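Local atomic coordinates of methyltransferase (Streptomyces avermitilis, PDB entry 3GIW), a protein that is of unknown function but binds S-adenosyl-L-homocysteine and is probably an S-adenosylmethionine-dependent methyltransferase with a Rossmann-like fold. Residues 61-66 against 92-97. Sequence-based numbering, arbitrary orientation.
Sequences ANRDWM and SPNLHE
Pro93 O is gripped from the side of Arg63 in two ways, by a water and by the guanidinium itself. The water donates to Pro93 O at 2.7 Å and accepts from Arg63 NE, lying in the guanidinium plane at its edge. The direct bond, from Arg63 NH2 to Pro93 O, is weak at 3.4 Å, though fairly straight (159°). A second water takes another hydrogen bond from Arg63 NH2, donates to Asn94 OD1 and accepts from Leu95 N, the latter at 2.9 Å, so a backbone N-H at the start of helix 95-102 is satisfied by solvent. Asn94 OD1 is also bonded to Thr91 N, and its amide plane stands 79° from the guanidinium. Arg63 reaches this loop with CG anti to its backbone N (chi1 -167°) and a bend at chi2. The loop follows strand 81-85, the first strand in the chain and an inner one of the sheet, and leads into helix 95-102; its position is consistent with the glycine-bearing cofactor loop of Rossmann-like methyltransferases. Across from it, on helix 55-75, Asn62 and Arg63 have been seen to bind S-adenosyl-L-homocysteine, which is absent from this model. The Arg63 side chain also adjoins Tyr28 of the same site, and a glycerol, probably from the crystallisation liquor, lies beside it. The apolar part of the contact comes from selenomethionine Met66, modelled in two conformers; in the one given, SE lies 4.4 Å from Leu95 CB. Ile167 and Thr165 of strand 163-167 adjoin Met66 and Leu95, respectively. At the N-cap position, Asn94 turns its backbone N to Glu97 OE1 at 2.9 Å, meeting the carboxylate from above its plane, and Asn94 ND2 adds a weak bond to Glu97 OE2.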
loop_
_atom_site.group_PDB
_atom_site.type_symbol
_atom_site.label_atom_id
_atom_site.label_comp_id
_atom_site.label_asym_id
_atom_site.label_seq_id
_atom_site.Cartn_x
_atom_site.Cartn_y
_atom_site.Cartn_z
ATOM N N ALA A 61 6.672 1.089 10.152
ATOM C CA ALA A 61 6.274 -0.292 10.267
ATOM C C ALA A 61 5.450 -0.744 9.058
ATOM O O ALA A 61 5.528 -1.903 8.630
ATOM C CB ALA A 61 5.458 -0.537 11.588
ATOM N N ASN A 62 4.630 0.131 8.514
ATOM C CA ASN A 62 3.879 -0.209 7.307
ATOM C C ASN A 62 4.815 -0.454 6.120
ATOM O O ASN A 62 4.651 -1.444 5.378
ATOM C CB ASN A 62 2.862 0.875 6.970
ATOM C CG ASN A 62 2.158 0.619 5.641
ATOM O OD1 ASN A 62 1.214 -0.161 5.601
ATOM N ND2 ASN A 62 2.677 1.202 4.569
ATOM N N ARG A 63 5.832 0.391 5.963
ATOM C CA ARG A 63 6.805 0.195 4.889
ATOM C C ARG A 63 7.558 -1.107 5.093
ATOM O O ARG A 63 7.769 -1.884 4.117
ATOM C CB ARG A 63 7.739 1.394 4.737
ATOM C CG ARG A 63 8.556 1.338 3.415
ATOM C CD ARG A 63 7.727 1.632 2.171
ATOM N NE ARG A 63 8.497 1.406 0.937
ATOM C CZ ARG A 63 8.069 1.749 -0.280
ATOM N NH1 ARG A 63 6.890 2.355 -0.432
ATOM N NH2 ARG A 63 8.828 1.484 -1.348
ATOM N N ASP A 64 8.004 -1.402 6.312
ATOM C CA ASP A 64 8.737 -2.631 6.604
ATOM C C ASP A 64 7.869 -3.873 6.303
ATOM O O ASP A 64 8.355 -4.874 5.767
ATOM C CB ASP A 64 9.177 -2.665 8.080
ATOM C CG ASP A 64 10.299 -1.675 8.410
ATOM O OD1 ASP A 64 10.975 -1.177 7.501
ATOM O OD2 ASP A 64 10.486 -1.398 9.617
ATOM N N TRP A 65 6.578 -3.777 6.626
ATOM C CA TRP A 65 5.615 -4.832 6.360
ATOM C C TRP A 65 5.534 -5.084 4.845
ATOM O O TRP A 65 5.550 -6.246 4.422
ATOM C CB TRP A 65 4.214 -4.505 6.956
ATOM C CG TRP A 65 3.229 -5.609 6.644
ATOM C CD1 TRP A 65 3.067 -6.752 7.326
ATOM C CD2 TRP A 65 2.348 -5.678 5.513
ATOM N NE1 TRP A 65 2.130 -7.552 6.702
ATOM C CE2 TRP A 65 1.691 -6.912 5.578
ATOM C CE3 TRP A 65 2.059 -4.814 4.452
ATOM C CZ2 TRP A 65 0.764 -7.309 4.610
ATOM C CZ3 TRP A 65 1.171 -5.243 3.494
ATOM C CH2 TRP A 65 0.518 -6.448 3.599
HETATM N N MSE A 66 5.438 -4.028 4.047
HETATM C CA MSE A 66 5.414 -4.216 2.592
HETATM C C MSE A 66 6.624 -5.037 2.167
HETATM O O MSE A 66 6.509 -5.953 1.367
HETATM C CB MSE A 66 5.418 -2.864 1.849
HETATM C CG MSE A 66 5.413 -3.009 0.318
HETATM SE SE MSE A 66 7.173 -3.195 -0.537
HETATM C CE MSE A 66 7.591 -1.365 -0.754
ATOM N N SER A 92 13.461 3.473 -1.382
ATOM C CA SER A 92 14.326 2.324 -1.544
ATOM C C SER A 92 14.264 1.408 -0.331
ATOM O O SER A 92 14.360 1.876 0.815
ATOM C CB SER A 92 15.767 2.799 -1.726
ATOM O OG SER A 92 16.569 1.732 -2.158
ATOM N N PRO A 93 14.107 0.089 -0.552
ATOM C CA PRO A 93 13.872 -0.577 -1.827
ATOM C C PRO A 93 12.421 -0.497 -2.285
ATOM O O PRO A 93 11.485 -0.647 -1.488
ATOM C CB PRO A 93 14.255 -2.027 -1.521
ATOM C CG PRO A 93 13.866 -2.190 -0.120
ATOM C CD PRO A 93 14.169 -0.886 0.551
ATOM N N ASN A 94 12.238 -0.283 -3.576
ATOM C CA ASN A 94 10.888 -0.300 -4.128
ATOM C C ASN A 94 10.457 -1.747 -4.326
ATOM O O ASN A 94 11.290 -2.672 -4.333
ATOM C CB ASN A 94 10.840 0.434 -5.462
ATOM C CG ASN A 94 10.944 1.927 -5.305
ATOM O OD1 ASN A 94 10.049 2.551 -4.741
ATOM N ND2 ASN A 94 12.030 2.505 -5.818
ATOM N N LEU A 95 9.151 -1.922 -4.475
ATOM C CA LEU A 95 8.548 -3.248 -4.612
ATOM C C LEU A 95 9.282 -4.067 -5.680
ATOM O O LEU A 95 9.649 -5.232 -5.452
ATOM C CB LEU A 95 7.057 -3.105 -4.959
ATOM C CG LEU A 95 6.232 -4.382 -4.858
ATOM C CD1 LEU A 95 4.768 -4.094 -4.582
ATOM C CD2 LEU A 95 6.363 -5.187 -6.081
ATOM N N HIS A 96 9.488 -3.494 -6.866
ATOM C CA HIS A 96 10.154 -4.260 -7.935
ATOM C C HIS A 96 11.597 -4.653 -7.652
ATOM O O HIS A 96 12.090 -5.642 -8.210
ATOM C CB HIS A 96 10.037 -3.580 -9.330
ATOM C CG HIS A 96 11.033 -2.502 -9.588
ATOM N ND1 HIS A 96 10.864 -1.214 -9.123
ATOM C CD2 HIS A 96 12.192 -2.514 -10.291
ATOM C CE1 HIS A 96 11.897 -0.480 -9.525
ATOM N NE2 HIS A 96 12.720 -1.247 -10.220
ATOM N N GLU A 97 12.275 -3.845 -6.852
ATOM C CA GLU A 97 13.676 -4.114 -6.523
ATOM C C GLU A 97 13.736 -5.350 -5.619
ATOM O O GLU A 97 14.628 -6.198 -5.778
ATOM C CB GLU A 97 14.304 -2.866 -5.891
ATOM C CG GLU A 97 14.378 -1.723 -6.892
ATOM C CD GLU A 97 14.586 -0.334 -6.270
ATOM O OE1 GLU A 97 14.679 -0.178 -5.062
ATOM O OE2 GLU A 97 14.622 0.640 -7.048
HETATM O O HOH W 1 7.657 0.568 -4.175
HETATM O O HOH W 2 10.802 -0.023 0.999
#